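PDB 7P0Z: ESX-1 secretion-associated protein EspB from Mycobacterium marinum, which is secreted through the ESX-1 system and, as a seven-subunit assembly, probably forms a channel-like structure involved in protein transport. Local coordinates for residues N160-L163 / S164-D168; S144-Q147 / G148-V152; D12-E15 / I16-A20. All coordinates share one frame; numbering follows the deposited sequence.

Interaction 1. Residues N160-L163 / S164-D168; sequences NFNL and SLQRD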
ATOM      1  N   ASN A 160      16.446  10.101 -28.329  1.00 38.81           N
ATOM      2  CA  ASN A 160      16.377   9.668 -29.711  1.00 38.81           C
ATOM      3  C   ASN A 160      16.534   8.167 -29.805  1.00 38.81           C
ATOM      4  O   ASN A 160      15.826   7.514 -30.571  1.00 38.81           O
ATOM      5  CB  ASN A 160      17.440  10.357 -30.547  1.00 38.81           C
ATOM      6  CG  ASN A 160      17.160  11.798 -30.748  1.00 38.81           C
ATOM      7  OD1 ASN A 160      16.026  12.238 -30.657  1.00 38.81           O
ATOM      8  ND2 ASN A 160      18.198  12.558 -31.020  1.00 38.81           N
ATOM      9  N   PHE A 161      17.457   7.605 -29.034  1.00 38.09           N
ATOM     10  CA  PHE A 161      17.640   6.165 -29.067  1.00 38.09           C
ATOM     11  C   PHE A 161      16.404   5.426 -28.571  1.00 38.09           C
ATOM     12  O   PHE A 161      16.013   4.411 -29.149  1.00 38.09           O
ATOM     13  CB  PHE A 161      18.861   5.763 -28.253  1.00 38.09           C
ATOM     14  CG  PHE A 161      19.282   4.366 -28.500  1.00 38.09           C
ATOM     15  CD1 PHE A 161      19.752   3.992 -29.737  1.00 38.09           C
ATOM     16  CD2 PHE A 161      19.122   3.403 -27.529  1.00 38.09           C
ATOM     17  CE1 PHE A 161      20.101   2.702 -29.980  1.00 38.09           C
ATOM     18  CE2 PHE A 161      19.476   2.109 -27.775  1.00 38.09           C
ATOM     19  CZ  PHE A 161      19.966   1.759 -29.001  1.00 38.09           C
ATOM     20  N   ASN A 162      15.813   5.889 -27.476  1.00 38.73           N
ATOM     21  CA  ASN A 162      14.520   5.393 -27.017  1.00 38.73           C
ATOM     22  C   ASN A 162      13.512   5.294 -28.157  1.00 38.73           C
ATOM     23  O   ASN A 162      12.931   4.235 -28.419  1.00 38.73           O
ATOM     24  CB  ASN A 162      14.000   6.328 -25.934  1.00 38.73           C
ATOM     25  CG  ASN A 162      12.638   5.959 -25.444  1.00 38.73           C
ATOM     26  OD1 ASN A 162      12.189   4.840 -25.582  1.00 38.73           O
ATOM     27  ND2 ASN A 162      11.926   6.943 -24.949  1.00 38.73           N
ATOM     28  N   LEU A 163      13.288   6.410 -28.839  1.00 39.48           N
ATOM     29  CA  LEU A 163      12.285   6.416 -29.890  1.00 39.48           C
ATOM     30  C   LEU A 163      12.667   5.495 -31.035  1.00 39.48           C
ATOM     31  O   LEU A 163      11.814   4.799 -31.592  1.00 39.48           O
ATOM     32  CB  LEU A 163      12.066   7.830 -30.396  1.00 39.48           C
ATOM     33  CG  LEU A 163      11.491   8.761 -29.346  1.00 39.48           C
ATOM     34  CD1 LEU A 163      11.239  10.107 -29.963  1.00 39.48           C
ATOM     35  CD2 LEU A 163      10.212   8.192 -28.772  1.00 39.48           C
ATOM     36  N   SER A 164      13.936   5.480 -31.410  1.00 39.12           N
ATOM     37  CA  SER A 164      14.307   4.685 -32.562  1.00 39.12           C
ATOM     38  C   SER A 164      14.274   3.195 -32.253  1.00 39.12           C
ATOM     39  O   SER A 164      14.033   2.391 -33.151  1.00 39.12           O
ATOM     40  CB  SER A 164      15.660   5.131 -33.081  1.00 39.12           C
ATOM     41  OG  SER A 164      16.651   4.936 -32.120  1.00 39.12           O
ATOM     42  N   LEU A 165      14.495   2.804 -31.005  1.00 38.81           N
ATOM     43  CA  LEU A 165      14.237   1.422 -30.631  1.00 38.81           C
ATOM     44  C   LEU A 165      12.759   1.105 -30.720  1.00 38.81           C
ATOM     45  O   LEU A 165      12.371   0.062 -31.245  1.00 38.81           O
ATOM     46  CB  LEU A 165      14.732   1.136 -29.223  1.00 38.81           C
ATOM     47  CG  LEU A 165      16.214   0.991 -28.941  1.00 38.81           C
ATOM     48  CD1 LEU A 165      16.385   0.620 -27.484  1.00 38.81           C
ATOM     49  CD2 LEU A 165      16.820  -0.048 -29.831  1.00 38.81           C
ATOM     50  N   GLN A 166      11.917   1.992 -30.200  1.00 39.27           N
ATOM     51  CA  GLN A 166      10.484   1.760 -30.282  1.00 39.27           C
ATOM     52  C   GLN A 166       9.994   1.644 -31.715  1.00 39.27           C
ATOM     53  O   GLN A 166       9.040   0.915 -31.982  1.00 39.27           O
ATOM     54  CB  GLN A 166       9.737   2.865 -29.567  1.00 39.27           C
ATOM     55  CG  GLN A 166       9.506   2.596 -28.129  1.00 39.27           C
ATOM     56  CD  GLN A 166       9.043   3.806 -27.379  1.00 39.27           C
ATOM     57  OE1 GLN A 166       8.001   3.786 -26.762  1.00 39.27           O
ATOM     58  NE2 GLN A 166       9.838   4.849 -27.381  1.00 39.27           N
ATOM     59  N   ARG A 167      10.621   2.335 -32.646  1.00 39.39           N
ATOM     60  CA  ARG A 167      10.158   2.237 -34.016  1.00 39.39           C
ATOM     61  C   ARG A 167      10.598   0.967 -34.702  1.00 39.39           C
ATOM     62  O   ARG A 167      10.224   0.752 -35.851  1.00 39.39           O
ATOM     63  CB  ARG A 167      10.671   3.373 -34.869  1.00 39.39           C
ATOM     64  CG  ARG A 167      10.208   4.689 -34.495  1.00 39.39           C
ATOM     65  CD  ARG A 167      10.768   5.649 -35.460  1.00 39.39           C
ATOM     66  NE  ARG A 167      10.427   6.979 -35.040  1.00 39.39           N
ATOM     67  CZ  ARG A 167      11.228   7.715 -34.294  1.00 39.39           C
ATOM     68  NH1 ARG A 167      12.416   7.254 -33.978  1.00 39.39           N
ATOM     69  NH2 ARG A 167      10.862   8.920 -33.909  1.00 39.39           N
ATOM     70  N   ASP A 168      11.402   0.145 -34.063  1.00 40.44           N
ATOM     71  CA  ASP A 168      12.055  -0.943 -34.756  1.00 40.44           C
ATOM     72  C   ASP A 168      11.593  -2.308 -34.271  1.00 40.44           C
ATOM     73  O   ASP A 168      12.345  -3.272 -34.331  1.00 40.44           O
ATOM     74  CB  ASP A 168      13.562  -0.812 -34.627  1.00 40.44           C
ATOM     75  CG  ASP A 168      14.276  -1.328 -35.828  1.00 40.44           C
ATOM     76  OD1 ASP A 168      13.596  -1.746 -36.782  1.00 40.44           O
ATOM     77  OD2 ASP A 168      15.518  -1.327 -35.834  1.00 40.44           O
TER

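Interaction 2. Residues S144-Q147 / G148-V152; sequences SGDQ and GTSMV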
ATOM      1  N   SER A 144      31.159  26.731 -11.761  1.00 46.56           N
ATOM      2  CA  SER A 144      32.089  26.160 -12.704  1.00 46.56           C
ATOM      3  C   SER A 144      31.369  25.145 -13.593  1.00 46.56           C
ATOM      4  O   SER A 144      30.149  24.995 -13.550  1.00 46.56           O
ATOM      5  CB  SER A 144      33.246  25.523 -11.956  1.00 46.56           C
ATOM      6  OG  SER A 144      34.177  24.998 -12.859  1.00 46.56           O
ATOM      7  N   GLY A 145      32.125  24.442 -14.411  1.00 45.23           N
ATOM      8  CA  GLY A 145      31.544  23.446 -15.267  1.00 45.23           C
ATOM      9  C   GLY A 145      30.812  24.073 -16.432  1.00 45.23           C
ATOM     10  O   GLY A 145      30.878  25.275 -16.674  1.00 45.23           O
ATOM     11  N   ASP A 146      30.101  23.233 -17.166  1.00 44.03           N
ATOM     12  CA  ASP A 146      29.378  23.715 -18.327  1.00 44.03           C
ATOM     13  C   ASP A 146      27.925  23.986 -18.030  1.00 44.03           C
ATOM     14  O   ASP A 146      27.173  24.308 -18.949  1.00 44.03           O
ATOM     15  CB  ASP A 146      29.498  22.732 -19.480  1.00 44.03           C
ATOM     16  CG  ASP A 146      28.848  21.391 -19.197  1.00 44.03           C
ATOM     17  OD1 ASP A 146      28.278  21.177 -18.116  1.00 44.03           O
ATOM     18  OD2 ASP A 146      28.946  20.521 -20.074  1.00 44.03           O
ATOM     19  N   GLN A 147      27.522  23.851 -16.776  1.00 43.95           N
ATOM     20  CA  GLN A 147      26.197  24.203 -16.307  1.00 43.95           C
ATOM     21  C   GLN A 147      25.126  23.320 -16.903  1.00 43.95           C
ATOM     22  O   GLN A 147      23.947  23.644 -16.829  1.00 43.95           O
ATOM     23  CB  GLN A 147      25.899  25.670 -16.587  1.00 43.95           C
ATOM     24  CG  GLN A 147      26.878  26.559 -15.908  1.00 43.95           C
ATOM     25  CD  GLN A 147      26.817  26.419 -14.430  1.00 43.95           C
ATOM     26  OE1 GLN A 147      25.754  26.524 -13.835  1.00 43.95           O
ATOM     27  NE2 GLN A 147      27.948  26.112 -13.824  1.00 43.95           N
ATOM     28  N   GLY A 148      25.516  22.204 -17.497  1.00 42.66           N
ATOM     29  CA  GLY A 148      24.578  21.195 -17.905  1.00 42.66           C
ATOM     30  C   GLY A 148      24.339  21.036 -19.381  1.00 42.66           C
ATOM     31  O   GLY A 148      23.428  20.299 -19.752  1.00 42.66           O
ATOM     32  N   THR A 149      25.110  21.683 -20.245  1.00 41.79           N
ATOM     33  CA  THR A 149      24.821  21.532 -21.663  1.00 41.79           C
ATOM     34  C   THR A 149      25.146  20.126 -22.142  1.00 41.79           C
ATOM     35  O   THR A 149      24.423  19.567 -22.973  1.00 41.79           O
ATOM     36  CB  THR A 149      25.579  22.561 -22.486  1.00 41.79           C
ATOM     37  OG1 THR A 149      26.980  22.412 -22.278  1.00 41.79           O
ATOM     38  CG2 THR A 149      25.159  23.912 -22.059  1.00 41.79           C
ATOM     39  N   SER A 150      26.225  19.539 -21.642  1.00 41.69           N
ATOM     40  CA  SER A 150      26.539  18.190 -22.072  1.00 41.69           C
ATOM     41  C   SER A 150      25.537  17.194 -21.515  1.00 41.69           C
ATOM     42  O   SER A 150      25.274  16.171 -22.144  1.00 41.69           O
ATOM     43  CB  SER A 150      27.953  17.811 -21.673  1.00 41.69           C
ATOM     44  OG  SER A 150      28.035  17.625 -20.291  1.00 41.69           O
ATOM     45  N   MET A 151      24.943  17.488 -20.366  1.00 42.14           N
ATOM     46  CA  MET A 151      23.846  16.670 -19.886  1.00 42.14           C
ATOM     47  C   MET A 151      22.668  16.716 -20.834  1.00 42.14           C
ATOM     48  O   MET A 151      22.012  15.701 -21.065  1.00 42.14           O
ATOM     49  CB  MET A 151      23.403  17.125 -18.510  1.00 42.14           C
ATOM     50  CG  MET A 151      24.383  16.782 -17.464  1.00 42.14           C
ATOM     51  SD  MET A 151      23.992  15.249 -16.656  1.00 42.14           S
ATOM     52  CE  MET A 151      25.521  14.975 -15.784  1.00 42.14           C
ATOM     53  N   VAL A 152      22.370  17.888 -21.376  1.00 40.87           N
ATOM     54  CA  VAL A 152      21.243  18.000 -22.282  1.00 40.87           C
ATOM     55  C   VAL A 152      21.539  17.301 -23.596  1.00 40.87           C
ATOM     56  O   VAL A 152      20.663  16.651 -24.171  1.00 40.87           O
ATOM     57  CB  VAL A 152      20.869  19.477 -22.472  1.00 40.87           C
ATOM     58  CG1 VAL A 152      19.729  19.603 -23.416  1.00 40.87           C
ATOM     59  CG2 VAL A 152      20.482  20.060 -21.157  1.00 40.87           C
TER

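Interaction 3. Residues D12-E15 / I16-A20; sequences DQQE and ILNRA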
ATOM      1  N   ASP A  12       5.855 -21.084 -47.558  1.00 48.05           N
ATOM      2  CA  ASP A  12       6.682 -20.048 -48.159  1.00 48.05           C
ATOM      3  C   ASP A  12       7.985 -19.923 -47.392  1.00 48.05           C
ATOM      4  O   ASP A  12       8.101 -19.161 -46.442  1.00 48.05           O
ATOM      5  CB  ASP A  12       5.948 -18.727 -48.192  1.00 48.05           C
ATOM      6  CG  ASP A  12       6.527 -17.807 -49.193  1.00 48.05           C
ATOM      7  OD1 ASP A  12       7.290 -18.297 -50.042  1.00 48.05           O
ATOM      8  OD2 ASP A  12       6.247 -16.599 -49.131  1.00 48.05           O
ATOM      9  N   GLN A  13       8.987 -20.673 -47.837  1.00 46.70           N
ATOM     10  CA  GLN A  13      10.328 -20.529 -47.301  1.00 46.70           C
ATOM     11  C   GLN A  13      10.883 -19.139 -47.520  1.00 46.70           C
ATOM     12  O   GLN A  13      11.682 -18.658 -46.711  1.00 46.70           O
ATOM     13  CB  GLN A  13      11.254 -21.537 -47.954  1.00 46.70           C
ATOM     14  CG  GLN A  13      10.991 -22.929 -47.551  1.00 46.70           C
ATOM     15  CD  GLN A  13      12.072 -23.828 -48.017  1.00 46.70           C
ATOM     16  OE1 GLN A  13      11.820 -24.830 -48.660  1.00 46.70           O
ATOM     17  NE2 GLN A  13      13.297 -23.460 -47.726  1.00 46.70           N
ATOM     18  N   GLN A  14      10.518 -18.496 -48.621  1.00 44.84           N
ATOM     19  CA  GLN A  14      11.101 -17.201 -48.911  1.00 44.84           C
ATOM     20  C   GLN A  14      10.667 -16.165 -47.890  1.00 44.84           C
ATOM     21  O   GLN A  14      11.449 -15.287 -47.523  1.00 44.84           O
ATOM     22  CB  GLN A  14      10.741 -16.763 -50.322  1.00 44.84           C
ATOM     23  CG  GLN A  14      11.644 -15.697 -50.881  1.00 44.84           C
ATOM     24  CD  GLN A  14      13.108 -16.004 -50.713  1.00 44.84           C
ATOM     25  OE1 GLN A  14      13.563 -17.108 -50.967  1.00 44.84           O
ATOM     26  NE2 GLN A  14      13.856 -15.017 -50.285  1.00 44.84           N
ATOM     27  N   GLU A  15       9.429 -16.258 -47.409  1.00 44.26           N
ATOM     28  CA  GLU A  15       9.003 -15.372 -46.340  1.00 44.26           C
ATOM     29  C   GLU A  15       9.864 -15.558 -45.105  1.00 44.26           C
ATOM     30  O   GLU A  15      10.294 -14.584 -44.485  1.00 44.26           O
ATOM     31  CB  GLU A  15       7.542 -15.613 -45.995  1.00 44.26           C
ATOM     32  CG  GLU A  15       7.016 -14.595 -45.009  1.00 44.26           C
ATOM     33  CD  GLU A  15       5.931 -15.120 -44.106  1.00 44.26           C
ATOM     34  OE1 GLU A  15       6.241 -15.881 -43.178  1.00 44.26           O
ATOM     35  OE2 GLU A  15       4.766 -14.750 -44.301  1.00 44.26           O
ATOM     36  N   ILE A  16      10.143 -16.801 -44.743  1.00 43.63           N
ATOM     37  CA  ILE A  16      10.952 -17.048 -43.563  1.00 43.63           C
ATOM     38  C   ILE A  16      12.361 -16.510 -43.746  1.00 43.63           C
ATOM     39  O   ILE A  16      12.921 -15.900 -42.836  1.00 43.63           O
ATOM     40  CB  ILE A  16      10.948 -18.546 -43.218  1.00 43.63           C
ATOM     41  CG1 ILE A  16       9.527 -19.075 -43.225  1.00 43.63           C
ATOM     42  CG2 ILE A  16      11.575 -18.791 -41.873  1.00 43.63           C
ATOM     43  CD1 ILE A  16       9.437 -20.515 -42.896  1.00 43.63           C
ATOM     44  N   LEU A  17      12.961 -16.727 -44.909  1.00 42.77           N
ATOM     45  CA  LEU A  17      14.314 -16.227 -45.108  1.00 42.77           C
ATOM     46  C   LEU A  17      14.360 -14.709 -45.080  1.00 42.77           C
ATOM     47  O   LEU A  17      15.291 -14.118 -44.519  1.00 42.77           O
ATOM     48  CB  LEU A  17      14.887 -16.758 -46.418  1.00 42.77           C
ATOM     49  CG  LEU A  17      15.088 -18.263 -46.408  1.00 42.77           C
ATOM     50  CD1 LEU A  17      15.359 -18.763 -47.788  1.00 42.77           C
ATOM     51  CD2 LEU A  17      16.204 -18.648 -45.481  1.00 42.77           C
ATOM     52  N   ASN A  18      13.375 -14.059 -45.681  1.00 41.63           N
ATOM     53  CA  ASN A  18      13.339 -12.610 -45.635  1.00 41.63           C
ATOM     54  C   ASN A  18      13.188 -12.111 -44.209  1.00 41.63           C
ATOM     55  O   ASN A  18      13.829 -11.135 -43.815  1.00 41.63           O
ATOM     56  CB  ASN A  18      12.209 -12.085 -46.501  1.00 41.63           C
ATOM     57  CG  ASN A  18      12.503 -12.199 -47.958  1.00 41.63           C
ATOM     58  OD1 ASN A  18      13.644 -12.352 -48.366  1.00 41.63           O
ATOM     59  ND2 ASN A  18      11.474 -12.105 -48.760  1.00 41.63           N
ATOM     60  N   ARG A  19      12.354 -12.773 -43.421  1.00 40.48           N
ATOM     61  CA  ARG A  19      12.191 -12.368 -42.038  1.00 40.48           C
ATOM     62  C   ARG A  19      13.464 -12.597 -41.243  1.00 40.48           C
ATOM     63  O   ARG A  19      13.787 -11.818 -40.346  1.00 40.48           O
ATOM     64  CB  ARG A  19      11.022 -13.116 -41.423  1.00 40.48           C
ATOM     65  CG  ARG A  19       9.702 -12.718 -41.995  1.00 40.48           C
ATOM     66  CD  ARG A  19       9.448 -11.235 -41.877  1.00 40.48           C
ATOM     67  NE  ARG A  19       9.482 -10.811 -40.489  1.00 40.48           N
ATOM     68  CZ  ARG A  19       8.467 -10.931 -39.649  1.00 40.48           C
ATOM     69  NH1 ARG A  19       7.336 -11.468 -40.050  1.00 40.48           N
ATOM     70  NH2 ARG A  19       8.594 -10.529 -38.399  1.00 40.48           N
ATOM     71  N   ALA A  20      14.198 -13.658 -41.557  1.00 41.14           N
ATOM     72  CA  ALA A  20      15.470 -13.892 -40.887  1.00 41.14           C
ATOM     73  C   ALA A  20      16.461 -12.783 -41.183  1.00 41.14           C
ATOM     74  O   ALA A  20      17.168 -12.319 -40.288  1.00 41.14           O
ATOM     75  CB  ALA A  20      16.050 -15.237 -41.298  1.00 41.14           C
TER

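Interaction 1. Residues N160-L163 / S164-D168
F161 and L165, one helical turn apart, make the main apolar contact. CG of L165 lies over one face of the F161 ring, 4.0 Å from its centroid and 25° off the ring normal, which meets the criteria for a CH-pi contact; the carbon sits nearer the ring's margin than its middle. L165 CD1 approaches F161 CE2 at 3.4 Å, and CD2 reaches CZ. With CG of F161 anti to the backbone N (chi1 -167°), the ring lies alongside the L165 branches. S164 OG sits 3.1 Å from both N160 O and F161 O, and its single proton can serve one of the two. The amide N-H of Q166 bonds to N162 O at 3.0 Å, and Q166 NE2 adds a weak bond of 3.3 Å to the same oxygen. On another side, the extended R167 chain runs back until NH1 is 3.6 Å from L163 CB. Further out, A28 and P30 touch F161, while A201 of helix 181-224 packs on L165. Q166 OE1 accepts a hydrogen bond from Q50 NE2 of a neighbouring subunit. This is i to i+4 packing in the last turns of helix 149-166, a PPE-domain helix that here joins intrachain helix packing to a subunit interface.

Interaction 2. Residues S144-Q147 / G148-V152
The D146 carboxylate spans the start of helix 149-166 with both oxygens. OD2 accepts twice from S150: the hydroxyl OG donates at 3.0 Å to the syn lone pair, and the backbone N-H donates at 3.3 Å with an N-H...O angle of 151°, arriving from above the carboxylate plane. OD1 takes the amide of G148 at 3.0 Å and 162°, again from well out of the plane. Three donors therefore fix both the position and the rotation of one carboxylate. D146 CG stands between its own backbone N and carbonyl carbon (chi1 65°), a torsion that directs the carboxylate to the N-H groups ahead of it in sequence.

The backbone makes this reach possible. D146 to T149 forms a type I' beta turn, with Q147 and G148 both at positive phi. G148 occupies the N-cap position; a CB there would run into Q147 O, so the absence of a side chain suits this conformation. From G148 O the first helical bond runs to V152 N, at 3.1 Å.

Packing around the carboxylate is light. T149 OG1 lies 3.5 Å from D146 OD2, and its methyl CG2 is 3.7 Å from D146 O. Q147 turns its side chain away from the helix start, where OE1 accepts a bond from Q218 NE2 of helix 181-224. S150 OG also bonds to the backbone N of Q36, so the hydroxyl ties D146 to another loop of the chain.

Chemically, an acidic group held by the S150 N-H of the first helical turn and by the G148 N-H of the turn leading into it would be expected to gain from the positive end of the helix dipole, probably favouring the ionised carboxylate.

Interaction 3. Residues D12-E15 / I16-A20
Q13 O receives the L17 amide at 2.9 Å. Equivalent i to i+4 bonds join N18 N to Q14 O and R19 N to E15 O, establishing regular helix from the start of 13-23, where D12 is the N-cap residue. Superposed on this backbone is one side-chain bond: Q14 NE2 donates to N18 OD1 at 3.3 Å. Its angle of 138° and the donor's position 50° out of the N18 carbonyl plane show a bent approach, and the two amide planes stand 70° apart. Q14 gets there by bending at chi2, which brings its amide forward along the helix to N18, while OE1 comes 4.0 Å from L17 CD1. On the buried side, I16 CG1 lies 3.5 Å from D12 O, and the I16 side chain touches W178 and A80; L17 also touches A80 of helix 42-81. The ends of E15 and R19 diverge to different partners: E15 OE2 accepts from the backbone N of N177, and R19 NH2 donates to R173 O. With E15 OE1 5.5 Å from R19 NH1, the opposite charges may attract at a distance, but main-chain groups of 173-177 provide their principal polar anchoring.

Along the chain, interaction 3 comes first, in helix 13-23, followed by interaction 2 at the start of helix 149-166 and interaction 1 near its end. Interactions 1 and 2 thus share one helix, their centres 25 Å apart. Interaction 3 belongs to the PE domain, the other two to the PPE domain; its centre is 25 Å from that of interaction 1 and 49 Å from that of interaction 2, on the opposite side of the chain's centre from the latter. No two of the contacts touch. Their spread follows an elongated, all-helical chain in which helix 181-224 packs against residues of interactions 1 and 2, while interaction 1 also reaches a neighbouring subunit of the seven-chain assembly.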